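Local coordinates for phenylacetic acid degradation-related protein (Ralstonia eutropha JMP134, PDB 2PIM) that probably hydrolyses fatty acyl-CoA thioesters, as a putative thioesterase of the hotdog-fold superfamily, at residues Val68-Thr76 and Gly103-Gly111; Gly111-Gly119 and Ala129-Val137. All coordinates share one frame; numbering follows the deposited sequence.

Contact 1. Residues Val68-Thr76 and Gly103-Gly111; sequences VTAMLVTAT and GRARLERRG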
ATOM      1  N   VAL A  68      -0.170   5.721   9.229  1.00 27.64           N
ATOM      2  CA  VAL A  68      -0.862   6.665  10.110  1.00 27.44           C
ATOM      3  C   VAL A  68      -1.864   5.961  11.037  1.00 29.01           C
ATOM      4  O   VAL A  68      -1.928   6.266  12.286  1.00 30.04           O
ATOM      5  CB  VAL A  68      -1.455   7.879   9.316  1.00 28.08           C
ATOM      6  CG1 VAL A  68      -2.658   7.472   8.466  1.00 24.31           C
ATOM      7  CG2 VAL A  68      -1.770   8.997  10.239  1.00 27.20           C
ATOM      8  N   THR A  69      -2.552   4.960  10.482  1.00 28.09           N
ATOM      9  CA  THR A  69      -3.575   4.218  11.208  1.00 25.20           C
ATOM     10  C   THR A  69      -2.956   3.285  12.266  1.00 24.93           C
ATOM     11  O   THR A  69      -3.331   3.311  13.426  1.00 22.13           O
ATOM     12  CB  THR A  69      -4.557   3.477  10.266  1.00 25.20           C
ATOM     13  OG1 THR A  69      -3.874   2.514   9.432  1.00 24.08           O
ATOM     14  CG2 THR A  69      -5.315   4.476   9.403  1.00 29.99           C
ATOM     15  N   ALA A  70      -1.950   2.526  11.867  1.00 29.08           N
ATOM     16  CA  ALA A  70      -1.176   1.679  12.802  1.00 26.21           C
ATOM     17  C   ALA A  70      -0.414   2.453  13.861  1.00 28.42           C
ATOM     18  O   ALA A  70      -0.192   1.955  15.007  1.00 30.54           O
ATOM     19  CB  ALA A  70      -0.220   0.794  11.995  1.00 27.70           C
HETATM   20  N   MSE A  71       0.033   3.655  13.498  1.00 29.89           N
HETATM   21  CA  MSE A  71       0.710   4.531  14.480  1.00 27.85           C
HETATM   22  C   MSE A  71      -0.268   4.967  15.557  1.00 25.61           C
HETATM   23  O   MSE A  71       0.017   4.903  16.783  1.00 21.16           O
HETATM   24  CB  MSE A  71       1.332   5.784  13.826  1.00 29.73           C
HETATM   25  CG  MSE A  71       2.763   5.628  13.262  1.00 38.91           C
HETATM   26 SE   MSE A  71       4.036   4.789  14.519  0.75 38.20          SE
HETATM   27  CE  MSE A  71       3.789   2.831  13.992  1.00 38.12           C
ATOM     28  N   LEU A  72      -1.426   5.420  15.111  1.00 24.53           N
ATOM     29  CA  LEU A  72      -2.470   5.824  16.068  1.00 25.71           C
ATOM     30  C   LEU A  72      -2.805   4.661  17.050  1.00 24.23           C
ATOM     31  O   LEU A  72      -2.794   4.842  18.267  1.00 26.69           O
ATOM     32  CB  LEU A  72      -3.702   6.341  15.333  1.00 22.07           C
ATOM     33  CG  LEU A  72      -4.896   6.564  16.279  1.00 26.35           C
ATOM     34  CD1 LEU A  72      -4.557   7.426  17.486  1.00 21.42           C
ATOM     35  CD2 LEU A  72      -6.004   7.149  15.480  1.00 24.08           C
ATOM     36  N   VAL A  73      -3.020   3.460  16.511  1.00 24.60           N
ATOM     37  CA  VAL A  73      -3.330   2.308  17.352  1.00 25.61           C
ATOM     38  C   VAL A  73      -2.228   2.065  18.336  1.00 25.86           C
ATOM     39  O   VAL A  73      -2.500   1.887  19.516  1.00 26.00           O
ATOM     40  CB  VAL A  73      -3.582   1.009  16.558  1.00 26.64           C
ATOM     41  CG1 VAL A  73      -3.854  -0.148  17.502  1.00 29.72           C
ATOM     42  CG2 VAL A  73      -4.741   1.199  15.599  1.00 27.62           C
ATOM     43  N   THR A  74      -0.983   2.072  17.851  1.00 27.68           N
ATOM     44  CA  THR A  74       0.216   1.846  18.707  1.00 25.12           C
ATOM     45  C   THR A  74       0.344   2.857  19.825  1.00 23.47           C
ATOM     46  O   THR A  74       0.654   2.508  20.985  1.00 23.68           O
ATOM     47  CB  THR A  74       1.497   1.813  17.823  1.00 25.57           C
ATOM     48  OG1 THR A  74       1.339   0.764  16.871  1.00 24.21           O
ATOM     49  CG2 THR A  74       2.748   1.528  18.632  1.00 27.79           C
ATOM     50  N   ALA A  75       0.094   4.115  19.493  1.00 21.76           N
ATOM     51  CA  ALA A  75       0.059   5.173  20.501  1.00 24.40           C
ATOM     52  C   ALA A  75      -0.805   4.862  21.725  1.00 24.26           C
ATOM     53  O   ALA A  75      -0.492   5.328  22.822  1.00 27.83           O
ATOM     54  CB  ALA A  75      -0.385   6.467  19.878  1.00 25.15           C
ATOM     55  N   THR A  76      -1.887   4.092  21.537  1.00 25.59           N
ATOM     56  CA  THR A  76      -2.817   3.750  22.628  1.00 26.65           C
ATOM     57  C   THR A  76      -2.393   2.519  23.453  1.00 27.18           C
ATOM     58  O   THR A  76      -2.966   2.267  24.499  1.00 26.76           O
ATOM     59  CB  THR A  76      -4.303   3.575  22.143  1.00 24.74           C
ATOM     60  OG1 THR A  76      -4.463   2.368  21.377  1.00 28.84           O
ATOM     61  CG2 THR A  76      -4.731   4.732  21.312  1.00 31.82           C
ATOM     62  N   GLY A 103      -1.293  12.937   6.440  1.00 26.34           N
ATOM     63  CA  GLY A 103      -2.115  11.823   6.850  1.00 27.81           C
ATOM     64  C   GLY A 103      -2.784  12.100   8.168  1.00 26.24           C
ATOM     65  O   GLY A 103      -2.131  12.546   9.119  1.00 25.20           O
ATOM     66  N   ARG A 104      -4.077  11.820   8.239  1.00 28.10           N
ATOM     67  CA  ARG A 104      -4.852  11.988   9.507  1.00 31.37           C
ATOM     68  C   ARG A 104      -5.564  10.670   9.863  1.00 30.62           C
ATOM     69  O   ARG A 104      -6.181  10.057   9.008  1.00 30.08           O
ATOM     70  CB  ARG A 104      -5.851  13.151   9.386  1.00 30.44           C
ATOM     71  CG  ARG A 104      -5.158  14.499   9.214  1.00 36.71           C
ATOM     72  CD  ARG A 104      -6.075  15.757   9.297  1.00 36.76           C
ATOM     73  NE  ARG A 104      -5.333  16.995   8.923  1.00 54.96           N
ATOM     74  CZ  ARG A 104      -5.165  17.494   7.675  1.00 49.88           C
ATOM     75  NH1 ARG A 104      -5.707  16.945   6.604  1.00 50.64           N
ATOM     76  NH2 ARG A 104      -4.464  18.597   7.495  1.00 49.35           N
ATOM     77  N   ALA A 105      -5.403  10.206  11.105  1.00 29.81           N
ATOM     78  CA  ALA A 105      -6.075   9.013  11.576  1.00 27.97           C
ATOM     79  C   ALA A 105      -7.046   9.361  12.705  1.00 27.77           C
ATOM     80  O   ALA A 105      -6.815  10.319  13.444  1.00 27.92           O
ATOM     81  CB  ALA A 105      -5.065   7.981  12.025  1.00 29.22           C
ATOM     82  N   ARG A 106      -8.155   8.612  12.767  0.50 26.99           N
ATOM     83  CA  ARG A 106      -9.124   8.645  13.870  0.50 27.18           C
ATOM     84  C   ARG A 106      -9.556   7.215  14.206  0.50 26.08           C
ATOM     85  O   ARG A 106      -9.887   6.435  13.302  0.50 23.07           O
ATOM     86  CB  ARG A 106     -10.396   9.448  13.504  0.50 28.10           C
ATOM     87  CG  ARG A 106     -11.468   9.449  14.617  0.50 27.57           C
ATOM     88  CD  ARG A 106     -12.821  10.112  14.271  0.50 28.95           C
ATOM     89  NE  ARG A 106     -13.794   9.227  13.605  0.50 30.60           N
ATOM     90  CZ  ARG A 106     -14.010   9.195  12.290  0.50 29.11           C
ATOM     91  NH1 ARG A 106     -13.341   9.978  11.458  0.50 42.10           N
ATOM     92  NH2 ARG A 106     -14.901   8.375  11.794  0.50 29.60           N
ATOM     93  N   LEU A 107      -9.601   6.902  15.498  1.00 23.57           N
ATOM     94  CA  LEU A 107     -10.218   5.661  15.996  1.00 24.96           C
ATOM     95  C   LEU A 107     -11.747   5.714  15.974  1.00 23.32           C
ATOM     96  O   LEU A 107     -12.333   6.527  16.654  1.00 23.43           O
ATOM     97  CB  LEU A 107      -9.774   5.376  17.452  1.00 19.45           C
ATOM     98  CG  LEU A 107      -8.368   4.804  17.536  1.00 22.45           C
ATOM     99  CD1 LEU A 107      -7.757   4.994  18.907  1.00 26.22           C
ATOM    100  CD2 LEU A 107      -8.368   3.345  17.123  1.00 23.96           C
ATOM    101  N   GLU A 108     -12.390   4.840  15.204  1.00 27.54           N
ATOM    102  CA  GLU A 108     -13.841   4.696  15.254  1.00 29.81           C
ATOM    103  C   GLU A 108     -14.259   3.818  16.397  1.00 28.66           C
ATOM    104  O   GLU A 108     -15.361   3.961  16.871  1.00 28.50           O
ATOM    105  CB  GLU A 108     -14.409   4.056  13.990  1.00 30.09           C
ATOM    106  CG  GLU A 108     -14.338   4.922  12.789  1.00 46.53           C
ATOM    107  CD  GLU A 108     -15.670   5.481  12.370  1.00 47.96           C
ATOM    108  OE1 GLU A 108     -16.343   6.100  13.229  1.00 47.87           O
ATOM    109  OE2 GLU A 108     -16.005   5.329  11.167  1.00 52.09           O
ATOM    110  N   ARG A 109     -13.419   2.858  16.756  1.00 27.11           N
ATOM    111  CA  ARG A 109     -13.650   2.027  17.922  1.00 28.44           C
ATOM    112  C   ARG A 109     -12.350   1.447  18.420  1.00 27.35           C
ATOM    113  O   ARG A 109     -11.549   0.991  17.627  1.00 27.26           O
ATOM    114  CB  ARG A 109     -14.592   0.875  17.580  1.00 29.63           C
ATOM    115  CG  ARG A 109     -14.758  -0.096  18.762  1.00 30.09           C
ATOM    116  CD  ARG A 109     -16.135  -0.700  18.856  1.00 30.46           C
ATOM    117  NE  ARG A 109     -16.298  -1.338  20.166  1.00 40.47           N
ATOM    118  CZ  ARG A 109     -15.798  -2.529  20.503  1.00 40.14           C
ATOM    119  NH1 ARG A 109     -15.100  -3.257  19.630  1.00 46.83           N
ATOM    120  NH2 ARG A 109     -15.982  -2.983  21.729  1.00 33.35           N
ATOM    121  N   ARG A 110     -12.158   1.501  19.726  1.00 30.00           N
ATOM    122  CA  ARG A 110     -11.053   0.865  20.436  1.00 32.96           C
ATOM    123  C   ARG A 110     -11.594  -0.299  21.228  1.00 28.68           C
ATOM    124  O   ARG A 110     -12.097  -0.080  22.296  1.00 28.35           O
ATOM    125  CB  ARG A 110     -10.513   1.794  21.511  1.00 31.45           C
ATOM    126  CG  ARG A 110      -9.888   3.012  21.007  1.00 41.62           C
ATOM    127  CD  ARG A 110      -9.172   3.751  22.168  1.00 41.62           C
ATOM    128  NE  ARG A 110      -9.426   5.179  22.011  1.00 50.02           N
ATOM    129  CZ  ARG A 110      -8.693   6.154  22.515  1.00 45.62           C
ATOM    130  NH1 ARG A 110      -7.617   5.905  23.270  1.00 51.08           N
ATOM    131  NH2 ARG A 110      -9.064   7.394  22.244  1.00 49.19           N
ATOM    132  N   GLY A 111     -11.480  -1.518  20.734  1.00 27.28           N
ATOM    133  CA  GLY A 111     -12.050  -2.653  21.425  1.00 24.35           C
ATOM    134  C   GLY A 111     -11.041  -3.253  22.368  1.00 22.94           C
ATOM    135  O   GLY A 111      -9.926  -2.776  22.456  1.00 24.41           O
TER

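Contact 2. Residues Gly111-Gly119 and Ala129-Val137; sequences GRNVCNVVG and ATATATCMV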
ATOM      1  N   GLY A 111     -11.480  -1.518  20.734  1.00 27.28           N
ATOM      2  CA  GLY A 111     -12.050  -2.653  21.425  1.00 24.35           C
ATOM      3  C   GLY A 111     -11.041  -3.253  22.368  1.00 22.94           C
ATOM      4  O   GLY A 111      -9.926  -2.776  22.456  1.00 24.41           O
ATOM      5  N   ARG A 112     -11.459  -4.300  23.069  1.00 19.21           N
ATOM      6  CA  ARG A 112     -10.569  -5.141  23.871  1.00 17.64           C
ATOM      7  C   ARG A 112      -9.473  -5.707  22.940  1.00 18.59           C
ATOM      8  O   ARG A 112      -8.309  -5.511  23.193  1.00 19.18           O
ATOM      9  CB  ARG A 112     -11.382  -6.255  24.538  1.00 16.12           C
ATOM     10  CG  ARG A 112     -10.754  -6.860  25.724  1.00 19.96           C
ATOM     11  CD  ARG A 112     -11.755  -7.719  26.425  1.00 13.01           C
ATOM     12  NE  ARG A 112     -12.697  -6.992  27.268  1.00  2.00           N
ATOM     13  CZ  ARG A 112     -12.519  -6.757  28.560  1.00 17.82           C
ATOM     14  NH1 ARG A 112     -11.398  -7.120  29.154  1.00 13.31           N
ATOM     15  NH2 ARG A 112     -13.452  -6.154  29.277  1.00 24.27           N
ATOM     16  N   ASN A 113      -9.831  -6.334  21.816  1.00 19.38           N
ATOM     17  CA  ASN A 113      -8.801  -6.849  20.919  1.00 17.51           C
ATOM     18  C   ASN A 113      -8.843  -6.292  19.508  1.00 18.43           C
ATOM     19  O   ASN A 113      -7.927  -6.543  18.752  1.00 19.35           O
ATOM     20  CB  ASN A 113      -8.805  -8.376  20.888  1.00 12.55           C
ATOM     21  CG  ASN A 113      -8.507  -8.986  22.258  1.00 18.46           C
ATOM     22  OD1 ASN A 113      -7.370  -9.021  22.756  1.00  7.78           O
ATOM     23  ND2 ASN A 113      -9.542  -9.464  22.875  1.00  2.00           N
ATOM     24  N   VAL A 114      -9.880  -5.561  19.130  1.00 20.39           N
ATOM     25  CA  VAL A 114      -9.915  -4.963  17.784  1.00 22.84           C
ATOM     26  C   VAL A 114     -10.058  -3.463  17.835  1.00 24.08           C
ATOM     27  O   VAL A 114     -10.843  -2.950  18.637  1.00 25.77           O
ATOM     28  CB  VAL A 114     -11.109  -5.506  16.941  1.00 25.38           C
ATOM     29  CG1 VAL A 114     -10.976  -5.080  15.503  1.00 30.38           C
ATOM     30  CG2 VAL A 114     -11.146  -6.988  17.021  1.00 27.10           C
ATOM     31  N   CYS A 115      -9.334  -2.766  16.960  1.00 22.31           N
ATOM     32  CA  CYS A 115      -9.509  -1.339  16.784  1.00 23.15           C
ATOM     33  C   CYS A 115      -9.876  -1.107  15.334  1.00 24.20           C
ATOM     34  O   CYS A 115      -9.291  -1.694  14.453  1.00 24.34           O
ATOM     35  CB  CYS A 115      -8.228  -0.558  17.115  1.00 20.76           C
ATOM     36  SG  CYS A 115      -7.877  -0.602  18.881  1.00 31.54           S
ATOM     37  N   ASN A 116     -10.874  -0.273  15.125  1.00 23.76           N
ATOM     38  CA  ASN A 116     -11.292   0.158  13.815  1.00 25.85           C
ATOM     39  C   ASN A 116     -10.833   1.590  13.668  1.00 22.96           C
ATOM     40  O   ASN A 116     -11.175   2.447  14.477  1.00 21.19           O
ATOM     41  CB  ASN A 116     -12.799   0.023  13.703  1.00 30.25           C
ATOM     42  CG  ASN A 116     -13.278  -1.403  13.978  1.00 37.09           C
ATOM     43  OD1 ASN A 116     -13.243  -2.269  13.089  1.00 48.13           O
ATOM     44  ND2 ASN A 116     -13.720  -1.653  15.202  1.00 35.94           N
ATOM     45  N   VAL A 117     -10.000   1.831  12.663  1.00 25.24           N
ATOM     46  CA  VAL A 117      -9.338   3.116  12.473  1.00 26.01           C
ATOM     47  C   VAL A 117      -9.719   3.625  11.104  1.00 29.14           C
ATOM     48  O   VAL A 117      -9.862   2.831  10.202  1.00 26.73           O
ATOM     49  CB  VAL A 117      -7.803   2.967  12.493  1.00 27.43           C
ATOM     50  CG1 VAL A 117      -7.147   4.329  12.827  1.00 32.37           C
ATOM     51  CG2 VAL A 117      -7.354   1.915  13.481  1.00 30.76           C
ATOM     52  N   VAL A 118      -9.907   4.931  10.945  1.00 28.60           N
ATOM     53  CA  VAL A 118     -10.048   5.511   9.618  1.00 32.08           C
ATOM     54  C   VAL A 118      -8.859   6.455   9.394  1.00 29.91           C
ATOM     55  O   VAL A 118      -8.372   7.088  10.328  1.00 30.62           O
ATOM     56  CB  VAL A 118     -11.382   6.267   9.398  1.00 34.30           C
ATOM     57  CG1 VAL A 118     -12.579   5.377   9.795  1.00 39.73           C
ATOM     58  CG2 VAL A 118     -11.418   7.499  10.196  1.00 38.65           C
ATOM     59  N   GLY A 119      -8.383   6.487   8.162  1.00 26.96           N
ATOM     60  CA  GLY A 119      -7.297   7.334   7.763  1.00 28.59           C
ATOM     61  C   GLY A 119      -7.722   8.135   6.543  1.00 27.58           C
ATOM     62  O   GLY A 119      -8.520   7.659   5.762  1.00 25.19           O
ATOM     63  N   ALA A 129      -6.869  10.119  -0.870  1.00 25.09           N
ATOM     64  CA  ALA A 129      -7.197   8.759  -0.604  1.00 24.79           C
ATOM     65  C   ALA A 129      -7.691   8.619   0.824  1.00 27.79           C
ATOM     66  O   ALA A 129      -7.312   9.411   1.693  1.00 28.46           O
ATOM     67  CB  ALA A 129      -5.973   7.870  -0.826  1.00 23.37           C
ATOM     68  N   THR A 130      -8.550   7.625   1.046  1.00 29.12           N
ATOM     69  CA  THR A 130      -8.964   7.250   2.393  1.00 32.22           C
ATOM     70  C   THR A 130      -8.719   5.779   2.671  1.00 29.37           C
ATOM     71  O   THR A 130      -8.552   4.981   1.746  1.00 28.28           O
ATOM     72  CB  THR A 130     -10.451   7.581   2.626  1.00 30.94           C
ATOM     73  OG1 THR A 130     -11.231   6.907   1.678  1.00 36.94           O
ATOM     74  CG2 THR A 130     -10.715   9.049   2.458  1.00 29.31           C
ATOM     75  N   ALA A 131      -8.778   5.431   3.950  1.00 27.56           N
ATOM     76  CA  ALA A 131      -8.649   4.079   4.403  1.00 25.75           C
ATOM     77  C   ALA A 131      -9.520   3.730   5.610  1.00 28.54           C
ATOM     78  O   ALA A 131      -9.838   4.574   6.452  1.00 25.49           O
ATOM     79  CB  ALA A 131      -7.227   3.791   4.781  1.00 30.83           C
ATOM     80  N   THR A 132      -9.812   2.435   5.707  1.00 27.54           N
ATOM     81  CA  THR A 132     -10.346   1.806   6.883  1.00 32.64           C
ATOM     82  C   THR A 132      -9.419   0.656   7.238  1.00 30.66           C
ATOM     83  O   THR A 132      -9.174  -0.224   6.410  1.00 32.63           O
ATOM     84  CB  THR A 132     -11.782   1.262   6.538  1.00 35.21           C
ATOM     85  OG1 THR A 132     -12.668   2.379   6.379  1.00 44.89           O
ATOM     86  CG2 THR A 132     -12.301   0.353   7.628  1.00 40.10           C
ATOM     87  N   ALA A 133      -8.931   0.648   8.458  1.00 29.19           N
ATOM     88  CA  ALA A 133      -8.076  -0.409   8.973  1.00 28.06           C
ATOM     89  C   ALA A 133      -8.772  -1.148  10.079  1.00 27.45           C
ATOM     90  O   ALA A 133      -9.370  -0.533  10.957  1.00 29.72           O
ATOM     91  CB  ALA A 133      -6.801   0.179   9.530  1.00 30.49           C
ATOM     92  N   THR A 134      -8.703  -2.473  10.019  1.00 26.60           N
ATOM     93  CA  THR A 134      -9.091  -3.350  11.115  1.00 29.24           C
ATOM     94  C   THR A 134      -7.844  -3.954  11.707  1.00 26.08           C
ATOM     95  O   THR A 134      -7.126  -4.643  11.004  1.00 27.52           O
ATOM     96  CB  THR A 134      -9.983  -4.476  10.586  1.00 32.27           C
ATOM     97  OG1 THR A 134     -11.089  -3.882   9.928  1.00 29.76           O
ATOM     98  CG2 THR A 134     -10.444  -5.365  11.690  1.00 28.40           C
ATOM     99  N   CYS A 135      -7.597  -3.679  12.979  1.00 25.65           N
ATOM    100  CA  CYS A 135      -6.350  -4.004  13.652  1.00 29.29           C
ATOM    101  C   CYS A 135      -6.640  -4.827  14.875  1.00 28.22           C
ATOM    102  O   CYS A 135      -7.617  -4.582  15.550  1.00 31.02           O
ATOM    103  CB  CYS A 135      -5.637  -2.736  14.130  1.00 28.91           C
ATOM    104  SG  CYS A 135      -5.318  -1.582  12.812  1.00 36.13           S
HETATM  105  N   MSE A 136      -5.806  -5.813  15.153  1.00 28.52           N
HETATM  106  CA  MSE A 136      -5.936  -6.589  16.380  1.00 31.87           C
HETATM  107  C   MSE A 136      -4.764  -6.207  17.234  1.00 30.24           C
HETATM  108  O   MSE A 136      -3.743  -5.788  16.697  1.00 25.88           O
HETATM  109  CB  MSE A 136      -5.840  -8.072  16.062  1.00 34.99           C
HETATM  110  CG  MSE A 136      -6.353  -9.013  17.136  1.00 33.07           C
HETATM  111 SE   MSE A 136      -6.037 -10.829  16.489  0.75 42.77          SE
HETATM  112  CE  MSE A 136      -7.659 -11.517  16.179  1.00 50.40           C
ATOM    113  N   VAL A 137      -4.885  -6.381  18.555  1.00 33.47           N
ATOM    114  CA  VAL A 137      -3.796  -6.056  19.445  1.00 35.73           C
ATOM    115  C   VAL A 137      -3.296  -7.244  20.287  1.00 35.76           C
ATOM    116  O   VAL A 137      -4.087  -7.959  20.889  1.00 37.77           O
ATOM    117  CB  VAL A 137      -4.133  -4.807  20.347  1.00 38.33           C
ATOM    118  CG1 VAL A 137      -5.072  -3.799  19.625  1.00 34.42           C
ATOM    119  CG2 VAL A 137      -4.720  -5.223  21.608  1.00 39.15           C
TER
HETATM  120  O   HOH W   1     -12.649  -0.995  10.709  1.00 31.42           O

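Contact 1. Residues Val68-Thr76 and Gly103-Gly111
Leu72 and Val68 of the helix press down on Ala105 and Leu107 of the strand, in the packing of the hotdog fold, where a long helix (58-75) is wrapped by a curled antiparallel sheet. The axes of helix 68-75 and strand 103-107 approach to 7.6 Å at a crossing angle of -46°. Ala105 is the low point under the helix: its CB fits below the turn formed by Val68, Thr69 and Leu72, 3.6 Å from Val68 O and 3.7 Å from Leu72 CD2. Val68 bulges over the flat ground of Gly103, where CG2, anti to the backbone N, rests 3.7 Å from Gly103 O. Leu72 is the main bump. Its CG is also anti to the backbone N (chi1 171°), and CD2 drops into the dip between Ala105 and Leu107, meeting the strand backbone 3.6 Å away at Leu107 N. The side chain of Leu107 rises beside it and crosses it at a slant, while Val73 CG2 closes in loosely from the helix. Farther along, Thr76 OG1 hydrogen-bonds back to Val73 O, on a lone pair in the carbonyl plane. Thr76 CG2 meets Leu107 CD1 tip to tip at 3.9 Å. The Arg110 guanidinium hydrogen-bonds through NH2 to Leu34 O, and Leu107 CD1 sits 3.5 Å above one of its faces, toward the rim.

Contact 2. Residues Gly111-Gly119 and Ala129-Val137
Strands 114-119 and 129-136 run antiparallel, axes 4.6 Å apart at 169°, as the two arms of a beta hairpin in the curled hotdog sheet, with Cys115-Cys135, Val117-Ala133 and Gly119-Ala131 as hydrogen-bonded pairs. Each of these pairs exchanges two N-H...O bonds; the straightest joins Ala133 N to Val117 O at 2.9 Å (172° at the hydrogen). Beyond the last pair, Val114-Met136, a single more bent bond runs from Val137 N to Asn113 O, 3.1 Å long and 142° at the hydrogen. Asn113 O also takes a CA-H...O contact from Met136.

The side chains divide between two faces. Cys115, Val117, Ala133 and Cys135 lie on the buried one, where Val117 and Ala133 both touch Thr69 of helix 58-75. Val117 stands beside Ala133, CB to CB, and its CG2, next to the backbone N and anti to the carbonyl carbon, leans diagonally across to Cys135 SG of the partner strand, at 4.1 Å. Cys115 SG reaches Val137 CG1 more loosely, so the two sulfurs belong to apolar packing. Gly119, opposite Ala131, carries no side chain onto this face.

Val114, Asn116, Thr134 and Met136 occupy the other, more open face. Val114 CG1 lies across Thr134 CG2 at 3.9 Å; the threonine methyl gets there by standing anti to its backbone N, while OG1 stands anti to the carbonyl carbon. Asn116 and Thr134 point the same way side by side, too far apart for a direct bond at 4.2 Å between Asn116 OD1 and Thr134 OG1. A water spans them: it donates to Asn116 OD1 at 2.8 Å, and its other hydrogen can serve only weakly Thr134 OG1 or Ala133 O.

From the N terminus, helix 58-75 comes first, and contact 1 closes when strand 99-107 returns beneath its C-terminal half, after a loop that includes strand 84-92. Past the classic beta bulge at Glu108 and Arg109, which both face Asn116, the chain reaches Gly111, the residue the contacts share. Contact 2 then opens and closes its own short hairpin loop, so the two follow in series without nesting or crossing. Strand 114-123 pairs with the strand of contact 1: Glu108 N meets Asn116 O and Arg106 O meets Val118 N in probable hydrogen bonds. Above the sheet, Val73 packs on Val117, bringing the hairpin under the same helix as contact 1.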